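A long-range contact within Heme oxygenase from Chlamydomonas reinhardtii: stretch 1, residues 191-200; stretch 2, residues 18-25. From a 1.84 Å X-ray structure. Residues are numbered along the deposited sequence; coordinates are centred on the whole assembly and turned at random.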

# COMPACT_ATOMS: atom_id res chain seq x y z
N PHE A 191 -0.50 -12.54 -8.31
CA PHE A 191 0.77 -11.89 -7.98
C PHE A 191 1.63 -12.81 -7.12
O PHE A 191 2.82 -12.93 -7.36
CB PHE A 191 0.55 -10.56 -7.26
CG PHE A 191 1.83 -9.85 -6.96
CD1 PHE A 191 2.53 -10.09 -5.78
CD2 PHE A 191 2.39 -8.99 -7.91
CE1 PHE A 191 3.74 -9.45 -5.53
CE2 PHE A 191 3.61 -8.36 -7.66
CZ PHE A 191 4.28 -8.59 -6.46
N LYS A 192 1.02 -13.44 -6.13
CA LYS A 192 1.76 -14.35 -5.25
C LYS A 192 2.44 -15.46 -6.03
O LYS A 192 3.61 -15.75 -5.83
CB LYS A 192 0.86 -14.98 -4.20
CG LYS A 192 0.65 -14.18 -2.96
CD LYS A 192 0.40 -15.16 -1.83
CE LYS A 192 0.15 -14.46 -0.53
NZ LYS A 192 -1.31 -14.26 -0.35
N LYS A 193 1.68 -16.10 -6.91
CA LYS A 193 2.20 -17.21 -7.71
C LYS A 193 3.40 -16.78 -8.54
O LYS A 193 4.43 -17.46 -8.55
CB LYS A 193 1.10 -17.77 -8.61
CG LYS A 193 1.53 -18.92 -9.50
CD LYS A 193 0.34 -19.80 -9.86
CE LYS A 193 0.71 -20.85 -10.88
NZ LYS A 193 1.15 -20.20 -12.14
N GLN A 194 3.27 -15.66 -9.23
CA GLN A 194 4.38 -15.17 -10.04
C GLN A 194 5.55 -14.68 -9.18
O GLN A 194 6.70 -14.91 -9.54
CB GLN A 194 3.93 -14.05 -10.96
CG GLN A 194 5.06 -13.56 -11.87
CD GLN A 194 4.57 -12.71 -13.01
OE1 GLN A 194 3.41 -12.30 -13.04
NE2 GLN A 194 5.45 -12.44 -13.97
N PHE A 195 5.25 -14.01 -8.08
CA PHE A 195 6.29 -13.52 -7.17
C PHE A 195 7.14 -14.68 -6.65
O PHE A 195 8.37 -14.58 -6.56
CB PHE A 195 5.67 -12.74 -6.01
CG PHE A 195 6.67 -12.00 -5.15
CD1 PHE A 195 7.45 -10.98 -5.68
CD2 PHE A 195 6.80 -12.30 -3.80
CE1 PHE A 195 8.35 -10.29 -4.88
CE2 PHE A 195 7.70 -11.60 -3.01
CZ PHE A 195 8.48 -10.60 -3.55
N ASP A 196 6.49 -15.79 -6.33
CA ASP A 196 7.20 -16.97 -5.85
C ASP A 196 8.02 -17.64 -6.94
O ASP A 196 9.15 -18.08 -6.70
CB ASP A 196 6.22 -17.97 -5.24
CG ASP A 196 5.96 -17.70 -3.77
OD1 ASP A 196 6.77 -16.97 -3.14
OD2 ASP A 196 4.97 -18.23 -3.23
N GLU A 197 7.46 -17.72 -8.15
CA GLU A 197 8.17 -18.35 -9.27
C GLU A 197 9.36 -17.53 -9.72
O GLU A 197 10.45 -18.06 -9.96
CB GLU A 197 7.23 -18.58 -10.44
CG GLU A 197 6.58 -19.94 -10.41
CD GLU A 197 5.34 -20.00 -11.27
OE1 GLU A 197 5.22 -19.18 -12.21
OE2 GLU A 197 4.48 -20.87 -10.98
N TRP A 198 9.15 -16.23 -9.86
CA TRP A 198 10.22 -15.33 -10.26
C TRP A 198 11.28 -15.24 -9.15
O TRP A 198 12.50 -15.29 -9.41
CB TRP A 198 9.64 -13.95 -10.58
CG TRP A 198 10.67 -12.88 -10.69
CD1 TRP A 198 11.39 -12.54 -11.79
CD2 TRP A 198 11.09 -12.00 -9.64
NE1 TRP A 198 12.25 -11.51 -11.50
CE2 TRP A 198 12.08 -11.16 -10.18
CE3 TRP A 198 10.73 -11.84 -8.30
CZ2 TRP A 198 12.73 -10.17 -9.42
CZ3 TRP A 198 11.37 -10.86 -7.54
CH2 TRP A 198 12.35 -10.04 -8.11
N GLY A 199 10.83 -15.14 -7.90
CA GLY A 199 11.72 -14.98 -6.77
C GLY A 199 12.68 -16.15 -6.62
O GLY A 199 13.85 -15.97 -6.32
N ALA A 200 12.17 -17.36 -6.84
CA ALA A 200 12.99 -18.56 -6.72
C ALA A 200 14.10 -18.62 -7.78
O ALA A 200 15.09 -19.32 -7.59
CB ALA A 200 12.11 -19.80 -6.82
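Stretch 2 (18-25) EPLTKRLS

Stretch 1 lies in a helix that begins earlier in the chain. Its backbone hydrogen bonds follow the i to i+4 pattern, from Phe-195 N to Phe-191 O (2.8 Å) up to Ala-200 N to Asp-196 O (3.1 Å). Stretch 2 enters in an extended conformation, with phi/psi of -66/146° at Pro-19. Pro-19 is the N-cap residue. The helix starts at Leu-20 and continues past Ser-25. Pro-19 O accepts from Arg-23 N at 3.1 Å, and Leu-20 O accepts from Leu-24 N at 2.9 Å.

The two helices cross almost at right angles. Their N-to-C directions differ by 97°, and their axes approach to 9.6 Å. Most of the contact made by stretch 2 comes from Leu-20 and Thr-21, in its first turn. The nearest CA atoms across the contact are Asp-196 CA and Leu-20 CA, 5.5 Å apart. The two stretches together bury 359 Å².

Asp-196 is the polar centre of the contact. Its chi1 is -87° (m), and its carboxylate reaches the start of the second helix. Thr-21 N donates to Asp-196 OD1 at 2.8 Å, with an angle of 159°. Thr-21 OG1 donates to Asp-196 OD2 at 2.5 Å, a short bond. Thr-21 has chi1 of 45° (p). The carboxylate thus holds one residue by both backbone and side chain, and it takes up an amide that has no partner in the first helical turn. Leu-20 N lies 3.2 Å from Asp-196 OD1, but the angle is too poor for a hydrogen bond. That amide donates instead to water 1, at 2.8 Å from Leu-20 N. The same water donates to Asp-196 O at 2.9 Å and so links the two backbones. Pro-19 CB packs 3.4 Å from Asp-196 OD2.

Apolar packing lies beside this polar site. Leu-20, Thr-21 and Leu-24 all point their CA-to-CB bonds toward stretch 1, and Phe-195 points toward stretch 2. Leu-24 CD2 meets the ring edge at Phe-195 CE2, 4.0 Å away. Thr-21 CG2 is also at the edge, 4.1 Å from Phe-195 CD2. Leu-20 CD2 approaches Phe-195 CE2 obliquely at 4.2 Å.

Leu-20 CD2 also lies 3.8 Å from Gly-199 CA. A CB on Gly-199 would fall 2.5 Å from Leu-20 CD2, a clash, so the bare glycine backbone leaves room for the leucine. One turn before Asp-196, Lys-192 CD lies 4.2 Å from Thr-21 CG2.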

# COMPACT_ATOMS: atom_id res chain seq x y z
N GLU A 18 11.22 -23.93 0.07
CA GLU A 18 10.30 -22.99 0.72
C GLU A 18 10.08 -21.75 -0.14
O GLU A 18 11.03 -21.07 -0.54
CB GLU A 18 10.83 -22.58 2.10
CG GLU A 18 10.20 -21.32 2.67
CD GLU A 18 10.40 -21.19 4.18
OE1 GLU A 18 9.72 -21.93 4.93
OE2 GLU A 18 11.24 -20.37 4.60
N PRO A 19 8.80 -21.44 -0.43
CA PRO A 19 8.46 -20.30 -1.27
C PRO A 19 8.84 -18.97 -0.62
O PRO A 19 8.77 -18.83 0.61
CB PRO A 19 6.94 -20.41 -1.44
CG PRO A 19 6.56 -21.78 -0.90
CD PRO A 19 7.61 -22.11 0.11
N LEU A 20 9.24 -18.01 -1.45
CA LEU A 20 9.65 -16.69 -0.97
C LEU A 20 8.56 -16.02 -0.12
O LEU A 20 8.85 -15.42 0.91
CB LEU A 20 10.01 -15.79 -2.17
CG LEU A 20 10.78 -14.51 -1.89
CD1 LEU A 20 11.98 -14.78 -0.98
CD2 LEU A 20 11.24 -13.88 -3.19
N THR A 21 7.31 -16.16 -0.56
CA THR A 21 6.18 -15.59 0.17
C THR A 21 6.14 -16.09 1.61
O THR A 21 5.87 -15.33 2.52
CB THR A 21 4.84 -15.91 -0.51
OG1 THR A 21 4.80 -17.29 -0.88
CG2 THR A 21 4.64 -15.05 -1.74
N LYS A 22 6.43 -17.37 1.80
CA LYS A 22 6.36 -17.95 3.13
C LYS A 22 7.55 -17.51 3.97
O LYS A 22 7.42 -17.27 5.17
CB LYS A 22 6.30 -19.48 3.05
CG LYS A 22 5.84 -20.13 4.34
CD LYS A 22 4.65 -21.06 4.10
CE LYS A 22 5.08 -22.45 3.67
NZ LYS A 22 3.92 -23.29 3.28
N ARG A 23 8.72 -17.38 3.35
CA ARG A 23 9.88 -16.88 4.07
C ARG A 23 9.65 -15.44 4.52
O ARG A 23 10.00 -15.07 5.64
CB ARG A 23 11.15 -16.97 3.23
CG ARG A 23 12.38 -16.46 3.99
CD ARG A 23 13.67 -17.09 3.52
NE ARG A 23 14.35 -16.27 2.52
CZ ARG A 23 15.42 -15.52 2.77
NH1 ARG A 23 15.96 -15.47 3.98
NH2 ARG A 23 15.97 -14.81 1.78
N LEU A 24 9.05 -14.63 3.66
CA LEU A 24 8.81 -13.24 4.00
C LEU A 24 7.75 -13.11 5.09
O LEU A 24 7.95 -12.40 6.08
CB LEU A 24 8.40 -12.43 2.76
CG LEU A 24 9.54 -11.73 2.01
CD1 LEU A 24 10.66 -12.69 1.66
CD2 LEU A 24 9.01 -11.08 0.74
N SER A 25 6.63 -13.81 4.91
CA SER A 25 5.55 -13.73 5.89
C SER A 25 5.97 -14.24 7.26
O SER A 25 5.56 -13.69 8.28
CB SER A 25 4.33 -14.50 5.38
OG SER A 25 3.92 -13.97 4.13
O HOH W 1 9.78 -18.92 -4.03